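Local coordinates for glucose-binding protein (PDB 2B3F), which binds glucose and galactose, and probably serves as the substrate-binding component of a binding-protein-dependent sugar transport system, at residues 307-311 and 312-316; 292-295 and 296-299; 343-346 and 347-350. All blocks are in the same frame, centred on the assembly; numbering follows the deposited sequence.

Two of the three contacts reach the bound galactose, and they do so at different hydroxyls: Lys-312 of contact 1 holds O3, while His-348 of contact 3 meets O1. Their centres lie about 19 Å apart and their nearest atoms about 9 Å, so the sugar connects them although they do not touch. Contact 2 stands further back, on helix 289-299, the helix just before the one that ends in contact 1. The centres of contacts 1 and 2 are about 17 Å apart, those of contacts 2 and 3 about 25 Å. The side chain of Trp-295 stays about 12 Å from the sugar but only about 6 Å from that of the sugar-binding Trp-9.

Contact 1 (307-311 and 312-316); sequences TSNPL and KGSIA. Unlike the reference sequence in segment 307-311: Ser-308 (reference Phe). With GAL (beta-D-galactopyranose), chain G.
Asn-309 and Ser-314 clamp the end of helix 302-312 to the chain that leaves it. The hydroxyl of Ser-314 donates to the amide oxygen, with OG 2.7 Å from OD1 of Asn-309, and it comes in tilted 28° from the amide plane. Asn-309 has CG beside its own backbone N (chi1 -71°), which turns the amide toward the departing chain. Its other end lies against the backbone there, with ND2 3.6 Å from CA of Ala-316. ND2 also donates to Val-116 O, so both ends of the buried amide are gripped and its flip is settled.

The backbone at the helix end is also closely bonded. Asn-309 O accepts from two amides, Gly-313 N at 3.1 Å and Lys-312 N at 3.0 Å, and Lys-312 N has a further weak bond to Ser-308 O. Gly-313 then breaks the helix with a positive phi of 102°, where a side chain would be jammed against the preceding carbonyl.

The other side of the turn is looser. Pro-310 and Leu-311 are partly exposed; the Leu-311 side chain touches the departing segment only near its root, and its end leads off toward Ala-19 on helix 15-27.

Lys-312 carries the contact to the ligand. Bent at chi2 and chi4, its chain brings NZ to donate a hydrogen bond to O3 of the galactose, 2.9 Å away, and NZ also bonds to His-119 NE2, a second partner that helps to fix the ammonium group. Trp-9 packs alongside. A glycine-terminated helix C-end thus delivers its last helical residue, Lys-312, into the galactose site of a periplasmic binding protein.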
ATOM      1  N   THR A 307      -4.895  18.701   2.291  1.00 20.01           N
ATOM      2  CA  THR A 307      -4.371  18.899   3.651  1.00 20.71           C
ATOM      3  C   THR A 307      -3.597  17.668   4.148  1.00 20.86           C
ATOM      4  O   THR A 307      -2.464  17.785   4.639  1.00 22.13           O
ATOM      5  CB  THR A 307      -5.512  19.222   4.612  1.00 21.15           C
ATOM      6  OG1 THR A 307      -6.167  20.436   4.188  1.00 23.31           O
ATOM      7  CG2 THR A 307      -5.010  19.399   6.037  1.00 21.46           C
ATOM      8  N   SER A 308      -4.199  16.490   4.010  1.00 20.79           N
ATOM      9  CA  SER A 308      -3.616  15.259   4.578  1.00 19.77           C
ATOM     10  C   SER A 308      -2.516  14.633   3.741  1.00 19.40           C
ATOM     11  O   SER A 308      -1.480  14.206   4.279  1.00 18.76           O
ATOM     12  CB  SER A 308      -4.715  14.241   4.857  1.00 20.51           C
ATOM     13  OG  SER A 308      -5.457  13.955   3.688  1.00 21.60           O
ATOM     14  N   ASN A 309      -2.707  14.532   2.428  1.00 17.72           N
ATOM     15  CA  ASN A 309      -1.777  13.747   1.622  1.00 17.81           C
ATOM     16  C   ASN A 309      -0.352  14.260   1.564  1.00 17.03           C
ATOM     17  O   ASN A 309       0.575  13.468   1.574  1.00 16.87           O
ATOM     18  CB  ASN A 309      -2.354  13.416   0.238  1.00 17.48           C
ATOM     19  CG  ASN A 309      -3.467  12.402   0.332  1.00 19.02           C
ATOM     20  OD1 ASN A 309      -3.262  11.303   0.853  1.00 18.67           O
ATOM     21  ND2 ASN A 309      -4.662  12.761  -0.131  1.00 18.10           N
ATOM     22  N   PRO A 310      -0.147  15.585   1.521  1.00 17.68           N
ATOM     23  CA  PRO A 310       1.248  16.051   1.589  1.00 17.80           C
ATOM     24  C   PRO A 310       2.028  15.559   2.837  1.00 17.85           C
ATOM     25  O   PRO A 310       3.250  15.371   2.767  1.00 19.88           O
ATOM     26  CB  PRO A 310       1.107  17.583   1.576  1.00 18.31           C
ATOM     27  CG  PRO A 310      -0.208  17.821   0.825  1.00 17.63           C
ATOM     28  CD  PRO A 310      -1.099  16.695   1.310  1.00 17.15           C
ATOM     29  N   LEU A 311       1.329  15.365   3.944  1.00 16.99           N
ATOM     30  CA  LEU A 311       1.936  14.805   5.164  1.00 16.79           C
ATOM     31  C   LEU A 311       2.200  13.299   5.055  1.00 17.21           C
ATOM     32  O   LEU A 311       3.154  12.769   5.640  1.00 16.81           O
ATOM     33  CB  LEU A 311       1.032  15.055   6.364  1.00 17.22           C
ATOM     34  CG  LEU A 311       0.836  16.525   6.742  1.00 18.42           C
ATOM     35  CD1 LEU A 311      -0.307  16.688   7.759  1.00 20.77           C
ATOM     36  CD2 LEU A 311       2.149  17.068   7.308  1.00 21.73           C
ATOM     37  N   LYS A 312       1.342  12.618   4.310  1.00 16.60           N
ATOM     38  CA  LYS A 312       1.318  11.143   4.245  1.00 16.02           C
ATOM     39  C   LYS A 312       2.342  10.518   3.306  1.00 16.27           C
ATOM     40  O   LYS A 312       2.801   9.399   3.565  1.00 16.40           O
ATOM     41  CB  LYS A 312      -0.077  10.696   3.807  1.00 16.28           C
ATOM     42  CG  LYS A 312      -0.375   9.209   3.914  1.00 16.76           C
ATOM     43  CD  LYS A 312      -0.521   8.704   5.313  1.00 18.36           C
ATOM     44  CE  LYS A 312      -1.217   7.346   5.313  1.00 18.06           C
ATOM     45  NZ  LYS A 312      -0.384   6.328   4.601  1.00 14.78           N
ATOM     46  N   GLY A 313       2.645  11.177   2.195  1.00 15.33           N
ATOM     47  CA  GLY A 313       3.530  10.640   1.168  1.00 15.58           C
ATOM     48  C   GLY A 313       2.777  10.084  -0.043  1.00 15.70           C
ATOM     49  O   GLY A 313       3.358   9.849  -1.087  1.00 18.44           O
ATOM     50  N   SER A 314       1.484   9.870   0.131  1.00 16.11           N
ATOM     51  CA  SER A 314       0.570   9.517  -0.950  1.00 15.77           C
ATOM     52  C   SER A 314       0.219  10.788  -1.713  1.00 16.82           C
ATOM     53  O   SER A 314       0.490  11.895  -1.260  1.00 18.06           O
ATOM     54  CB  SER A 314      -0.723   8.921  -0.395  1.00 15.83           C
ATOM     55  OG  SER A 314      -1.175   9.588   0.771  1.00 15.92           O
ATOM     56  N   ILE A 315      -0.423  10.590  -2.855  1.00 16.36           N
ATOM     57  CA  ILE A 315      -1.022  11.690  -3.604  1.00 16.12           C
ATOM     58  C   ILE A 315      -2.546  11.625  -3.412  1.00 16.12           C
ATOM     59  O   ILE A 315      -3.094  10.631  -2.932  1.00 15.64           O
ATOM     60  CB  ILE A 315      -0.604  11.643  -5.100  1.00 15.71           C
ATOM     61  CG1 ILE A 315      -1.186  10.409  -5.798  1.00 16.58           C
ATOM     62  CG2 ILE A 315       0.921  11.718  -5.216  1.00 14.43           C
ATOM     63  CD1 ILE A 315      -0.812  10.214  -7.263  1.00 16.18           C
ATOM     64  N   ALA A 316      -3.238  12.712  -3.789  1.00 15.94           N
ATOM     65  CA  ALA A 316      -4.678  12.727  -3.697  1.00 16.26           C
ATOM     66  C   ALA A 316      -5.290  11.780  -4.736  1.00 15.23           C
ATOM     67  O   ALA A 316      -4.731  11.592  -5.814  1.00 16.07           O
ATOM     68  CB  ALA A 316      -5.200  14.150  -3.922  1.00 16.97           C
TER
HETATM   69  C1  GAL G3310      -0.781   0.282   3.642  1.00 11.43           C
HETATM   70  C2  GAL G3310      -1.710   1.496   3.780  1.00 12.31           C
HETATM   71  C3  GAL G3310      -0.932   2.788   3.983  1.00 11.16           C
HETATM   72  C4  GAL G3310       0.076   2.652   5.126  1.00 12.13           C
HETATM   73  C5  GAL G3310       0.876   1.341   4.927  1.00 12.53           C
HETATM   74  C6  GAL G3310       1.922   1.058   6.017  1.00 11.86           C
HETATM   75  O1  GAL G3310      -1.509  -0.903   3.525  1.00 13.35           O
HETATM   76  O2  GAL G3310      -2.563   1.565   2.626  1.00 11.86           O
HETATM   77  O3  GAL G3310      -1.825   3.856   4.264  1.00 13.91           O
HETATM   78  O4  GAL G3310      -0.647   2.669   6.328  1.00 16.88           O
HETATM   79  O5  GAL G3310       0.030   0.222   4.820  1.00 11.75           O
HETATM   80  O6  GAL G3310       1.300   0.686   7.211  1.00 12.59           O

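Contact 2 (292-295 and 296-299); sequences AINW and LRLV
Trp-295 and Val-299, one helical turn apart on helix 289-299, meet as ring and methyl. With CG anti to the backbone N (chi1 171°), the indole is swung to where the valine can lie over it. Starting at the root, CB of Trp-295 sits 3.2 Å from Leu-296 N, and CG stays close to that same amide. CD1 is the first ring atom to meet the valine, 4.1 Å from Val-299 CG1. NE1 comes nearer to the methyl, and CE2 nearest of all, 3.4 Å from Val-299 CG1. CD2, CZ2 and CH2 also lie close to the methyl, which is displaced toward the rim of the indole, in a CH-pi contact with the five-membered ring. Farther along the six-membered ring, CZ3 meets Leu-298 CD2 obliquely at 4.2 Å. Phe-280 meets the indole edge-to-face, and Leu-17 and Leu-20 of helix 15-27, with Leu-3 and Ile-5 of strand 2-7, also pack on it, so the ring joins the helix to the sheet.

Another edge of the helix is polar. Asn-294 and Arg-297 run side by side, and NH1 of Arg-297 donates to OD1 of Asn-294 over 3.3 Å. The oxygen lies in the guanidinium plane, yet NH1 stands 51° out of the amide plane, away from the lone pairs, with the two planes 74° apart. NE of the same arginine forms a salt bridge with Glu-91.

Two chemistries are therefore kept apart. Glu-91 probably offsets the arginine's charge, leaving Asn-294 as a neutral, modest second hold, whereas the indole is used mainly as an apolar surface: its buried NE1 has no partner anywhere in the model, a polar cost that the apolar contacts around the ring probably offset.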
ATOM      1  N   ALA A 292     -20.465  10.091  10.614  1.00 19.11           N
ATOM      2  CA  ALA A 292     -19.633   9.277   9.689  1.00 18.41           C
ATOM      3  C   ALA A 292     -19.780   9.759   8.252  1.00 18.03           C
ATOM      4  O   ALA A 292     -18.803   9.922   7.520  1.00 17.79           O
ATOM      5  CB  ALA A 292     -20.011   7.804   9.800  1.00 18.69           C
ATOM      6  N   ILE A 293     -21.018  10.036   7.847  1.00 18.65           N
ATOM      7  CA  ILE A 293     -21.282  10.578   6.505  1.00 18.97           C
ATOM      8  C   ILE A 293     -20.541  11.896   6.299  1.00 18.70           C
ATOM      9  O   ILE A 293     -19.946  12.138   5.257  1.00 19.16           O
ATOM     10  CB  ILE A 293     -22.810  10.747   6.254  1.00 19.09           C
ATOM     11  CG1 ILE A 293     -23.473   9.371   6.120  1.00 18.91           C
ATOM     12  CG2 ILE A 293     -23.049  11.591   5.009  1.00 18.64           C
ATOM     13  CD1 ILE A 293     -24.982   9.375   6.186  1.00 20.48           C
ATOM     14  N   ASN A 294     -20.553  12.766   7.307  1.00 19.01           N
ATOM     15  CA  ASN A 294     -19.816  14.014   7.197  1.00 19.36           C
ATOM     16  C   ASN A 294     -18.293  13.808   7.127  1.00 18.83           C
ATOM     17  O   ASN A 294     -17.565  14.559   6.480  1.00 18.82           O
ATOM     18  CB  ASN A 294     -20.224  14.953   8.331  1.00 20.70           C
ATOM     19  CG  ASN A 294     -21.660  15.479   8.149  1.00 22.59           C
ATOM     20  OD1 ASN A 294     -22.162  15.508   7.025  1.00 25.59           O
ATOM     21  ND2 ASN A 294     -22.309  15.888   9.248  1.00 24.41           N
ATOM     22  N   TRP A 295     -17.807  12.749   7.771  1.00 18.50           N
ATOM     23  CA  TRP A 295     -16.403  12.386   7.620  1.00 18.15           C
ATOM     24  C   TRP A 295     -16.121  11.975   6.168  1.00 17.64           C
ATOM     25  O   TRP A 295     -15.140  12.409   5.579  1.00 16.74           O
ATOM     26  CB  TRP A 295     -16.038  11.269   8.619  1.00 18.16           C
ATOM     27  CG  TRP A 295     -14.677  10.659   8.428  1.00 17.73           C
ATOM     28  CD1 TRP A 295     -14.408   9.460   7.860  1.00 17.88           C
ATOM     29  CD2 TRP A 295     -13.409  11.220   8.800  1.00 18.76           C
ATOM     30  NE1 TRP A 295     -13.061   9.223   7.860  1.00 18.04           N
ATOM     31  CE2 TRP A 295     -12.417  10.287   8.419  1.00 17.69           C
ATOM     32  CE3 TRP A 295     -13.014  12.405   9.423  1.00 17.20           C
ATOM     33  CZ2 TRP A 295     -11.059  10.500   8.654  1.00 17.49           C
ATOM     34  CZ3 TRP A 295     -11.670  12.634   9.628  1.00 18.22           C
ATOM     35  CH2 TRP A 295     -10.701  11.670   9.260  1.00 17.18           C
ATOM     36  N   LEU A 296     -16.984  11.146   5.591  1.00 18.14           N
ATOM     37  CA  LEU A 296     -16.823  10.739   4.180  1.00 18.50           C
ATOM     38  C   LEU A 296     -16.785  11.945   3.236  1.00 18.77           C
ATOM     39  O   LEU A 296     -15.974  12.008   2.298  1.00 17.76           O
ATOM     40  CB  LEU A 296     -17.937   9.769   3.762  1.00 18.77           C
ATOM     41  CG  LEU A 296     -18.051   8.465   4.552  1.00 19.25           C
ATOM     42  CD1 LEU A 296     -19.131   7.582   3.969  1.00 18.92           C
ATOM     43  CD2 LEU A 296     -16.691   7.732   4.599  1.00 19.70           C
ATOM     44  N   ARG A 297     -17.663  12.921   3.486  1.00 19.41           N
ATOM     45  CA  ARG A 297     -17.695  14.118   2.652  1.00 19.84           C
ATOM     46  C   ARG A 297     -16.390  14.888   2.746  1.00 19.45           C
ATOM     47  O   ARG A 297     -15.901  15.426   1.753  1.00 19.77           O
ATOM     48  CB  ARG A 297     -18.887  15.006   3.032  1.00 20.65           C
ATOM     49  CG  ARG A 297     -20.238  14.343   2.758  1.00 21.38           C
ATOM     50  CD  ARG A 297     -21.407  15.197   3.234  1.00 23.92           C
ATOM     51  NE  ARG A 297     -21.276  16.538   2.665  1.00 27.77           N
ATOM     52  CZ  ARG A 297     -21.316  17.681   3.348  1.00 30.99           C
ATOM     53  NH1 ARG A 297     -21.543  17.696   4.660  1.00 33.92           N
ATOM     54  NH2 ARG A 297     -21.165  18.833   2.692  1.00 31.40           N
ATOM     55  N   LEU A 298     -15.801  14.909   3.942  1.00 18.85           N
ATOM     56  CA  LEU A 298     -14.506  15.540   4.134  1.00 19.26           C
ATOM     57  C   LEU A 298     -13.364  14.791   3.442  1.00 18.35           C
ATOM     58  O   LEU A 298     -12.562  15.375   2.724  1.00 17.85           O
ATOM     59  CB  LEU A 298     -14.198  15.698   5.631  1.00 19.04           C
ATOM     60  CG  LEU A 298     -12.777  16.159   5.964  1.00 20.03           C
ATOM     61  CD1 LEU A 298     -12.486  17.509   5.392  1.00 24.26           C
ATOM     62  CD2 LEU A 298     -12.554  16.160   7.475  1.00 20.59           C
ATOM     63  N   VAL A 299     -13.273  13.486   3.678  1.00 18.99           N
ATOM     64  CA  VAL A 299     -12.147  12.730   3.096  1.00 19.40           C
ATOM     65  C   VAL A 299     -12.249  12.646   1.570  1.00 18.15           C
ATOM     66  O   VAL A 299     -11.244  12.488   0.902  1.00 18.28           O
ATOM     67  CB  VAL A 299     -11.949  11.312   3.739  1.00 19.99           C
ATOM     68  CG1 VAL A 299     -11.831  11.417   5.268  1.00 22.74           C
ATOM     69  CG2 VAL A 299     -13.017  10.393   3.361  1.00 21.74           C
TER

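Contact 3 (343-346 and 347-350); sequences VGSL and VHGA. With GAL (beta-D-galactopyranose), chain G.
Ser-345 is bonded across a tight reversal to His-348 and Ala-350, just beyond strand 341-344. The chain makes a type I beta turn from Leu-346 to Gly-349, and its nested bonds, Gly-349 N to Leu-346 O inside Ala-350 N to Ser-345 O, form a Schellman motif with no helix before it.

Val-347 opens the second segment. Its backbone N bonds to Glu-174, and its CG1 lies 3.7 Å above one face of the His-348 imidazole, near the rim.

His-348 follows, with its backbone N held by Ser-345 OG at 2.9 Å. That oxygen is anti to the serine N (chi1 176°), which carries it to the backbone N of His-348; it also bonds to Glu-174, and it lies near the plane of the imidazole, 3.4 Å from CD2 of His-348. At the sugar end ND1 of His-348 shares a 2.7 Å hydrogen bond with O1 of the galactose, which lies at the ring edge, near its plane. NE2 bonds to His-171 ND1, so both ring nitrogens are engaged and the ring's rotation is fixed. A leucine in its place would probably leave the anomeric hydroxyl and His-171 each short of a polar partner and open the way for His-171 to turn.

Gly-349 closes the turn at a positive phi of 88°, which favours glycine; its N is 3.3 Å from Leu-346 O.

Ala-350 ends the walk with its N 3.0 Å from Ser-345 O. Its methyl comes back onto the strand end, CB lying 3.8 Å from CA of Gly-344, where a beta carbon on that glycine would clash with it.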
ATOM      1  N   VAL A 343      -1.292  -0.787 -12.514  1.00 16.98           N
ATOM      2  CA  VAL A 343      -1.756  -2.095 -12.033  1.00 16.39           C
ATOM      3  C   VAL A 343      -1.970  -1.977 -10.529  1.00 15.25           C
ATOM      4  O   VAL A 343      -1.597  -0.960  -9.929  1.00 15.31           O
ATOM      5  CB  VAL A 343      -0.734  -3.244 -12.318  1.00 16.42           C
ATOM      6  CG1 VAL A 343      -0.422  -3.352 -13.829  1.00 16.96           C
ATOM      7  CG2 VAL A 343       0.553  -3.038 -11.530  1.00 17.68           C
ATOM      8  N   GLY A 344      -2.559  -3.016  -9.944  1.00 15.15           N
ATOM      9  CA  GLY A 344      -2.917  -2.985  -8.524  1.00 14.64           C
ATOM     10  C   GLY A 344      -1.966  -3.809  -7.672  1.00 14.99           C
ATOM     11  O   GLY A 344      -1.397  -4.810  -8.127  1.00 14.78           O
ATOM     12  N   SER A 345      -1.838  -3.374  -6.423  1.00 13.85           N
ATOM     13  CA  SER A 345      -1.127  -4.128  -5.383  1.00 13.66           C
ATOM     14  C   SER A 345      -1.882  -5.341  -4.871  1.00 13.53           C
ATOM     15  O   SER A 345      -3.095  -5.300  -4.674  1.00 13.16           O
ATOM     16  CB  SER A 345      -0.837  -3.191  -4.207  1.00 13.17           C
ATOM     17  OG  SER A 345      -0.224  -3.872  -3.118  1.00 12.29           O
ATOM     18  N   LEU A 346      -1.129  -6.418  -4.612  1.00 12.70           N
ATOM     19  CA  LEU A 346      -1.619  -7.571  -3.852  1.00 13.42           C
ATOM     20  C   LEU A 346      -1.606  -7.305  -2.350  1.00 13.24           C
ATOM     21  O   LEU A 346      -2.593  -7.535  -1.641  1.00 13.57           O
ATOM     22  CB  LEU A 346      -0.712  -8.792  -4.121  1.00 13.17           C
ATOM     23  CG  LEU A 346      -0.799  -9.978  -3.153  1.00 13.67           C
ATOM     24  CD1 LEU A 346      -2.194 -10.582  -3.171  1.00 14.51           C
ATOM     25  CD2 LEU A 346       0.246 -11.022  -3.523  1.00 13.28           C
ATOM     26  N   VAL A 347      -0.454  -6.871  -1.845  1.00 12.37           N
ATOM     27  CA  VAL A 347      -0.278  -6.783  -0.407  1.00 12.89           C
ATOM     28  C   VAL A 347      -1.188  -5.712   0.192  1.00 12.21           C
ATOM     29  O   VAL A 347      -1.593  -5.786   1.361  1.00 12.60           O
ATOM     30  CB  VAL A 347       1.215  -6.551  -0.077  1.00 13.67           C
ATOM     31  CG1 VAL A 347       1.430  -6.383   1.407  1.00 13.18           C
ATOM     32  CG2 VAL A 347       2.027  -7.719  -0.640  1.00 14.15           C
ATOM     33  N   HIS A 348      -1.558  -4.748  -0.648  1.00 11.69           N
ATOM     34  CA  HIS A 348      -2.354  -3.606  -0.201  1.00 12.28           C
ATOM     35  C   HIS A 348      -3.755  -3.583  -0.857  1.00 12.77           C
ATOM     36  O   HIS A 348      -4.324  -2.510  -1.060  1.00 12.62           O
ATOM     37  CB  HIS A 348      -1.559  -2.328  -0.384  1.00 12.38           C
ATOM     38  CG  HIS A 348      -0.215  -2.401   0.284  1.00 11.83           C
ATOM     39  ND1 HIS A 348      -0.066  -2.279   1.647  1.00 12.48           N
ATOM     40  CD2 HIS A 348       1.009  -2.673  -0.218  1.00 11.16           C
ATOM     41  CE1 HIS A 348       1.209  -2.459   1.955  1.00 13.48           C
ATOM     42  NE2 HIS A 348       1.882  -2.708   0.844  1.00 11.47           N
ATOM     43  N   GLY A 349      -4.277  -4.773  -1.160  1.00 13.10           N
ATOM     44  CA  GLY A 349      -5.720  -4.983  -1.266  1.00 12.76           C
ATOM     45  C   GLY A 349      -6.433  -4.740  -2.575  1.00 13.61           C
ATOM     46  O   GLY A 349      -7.653  -4.930  -2.648  1.00 14.44           O
ATOM     47  N   ALA A 350      -5.707  -4.335  -3.607  1.00 13.14           N
ATOM     48  CA  ALA A 350      -6.381  -3.986  -4.854  1.00 13.62           C
ATOM     49  C   ALA A 350      -6.861  -5.209  -5.635  1.00 14.62           C
ATOM     50  O   ALA A 350      -8.029  -5.218  -6.105  1.00 15.38           O
ATOM     51  CB  ALA A 350      -5.513  -3.117  -5.709  1.00 13.20           C
TER
HETATM   52  C1  GAL G3310      -0.781   0.282   3.642  1.00 11.43           C
HETATM   53  C2  GAL G3310      -1.710   1.496   3.780  1.00 12.31           C
HETATM   54  C3  GAL G3310      -0.932   2.788   3.983  1.00 11.16           C
HETATM   55  C4  GAL G3310       0.076   2.652   5.126  1.00 12.13           C
HETATM   56  C5  GAL G3310       0.876   1.341   4.927  1.00 12.53           C
HETATM   57  C6  GAL G3310       1.922   1.058   6.017  1.00 11.86           C
HETATM   58  O1  GAL G3310      -1.509  -0.903   3.525  1.00 13.35           O
HETATM   59  O2  GAL G3310      -2.563   1.565   2.626  1.00 11.86           O
HETATM   60  O3  GAL G3310      -1.825   3.856   4.264  1.00 13.91           O
HETATM   61  O4  GAL G3310      -0.647   2.669   6.328  1.00 16.88           O
HETATM   62  O5  GAL G3310       0.030   0.222   4.820  1.00 11.75           O
HETATM   63  O6  GAL G3310       1.300   0.686   7.211  1.00 12.59           O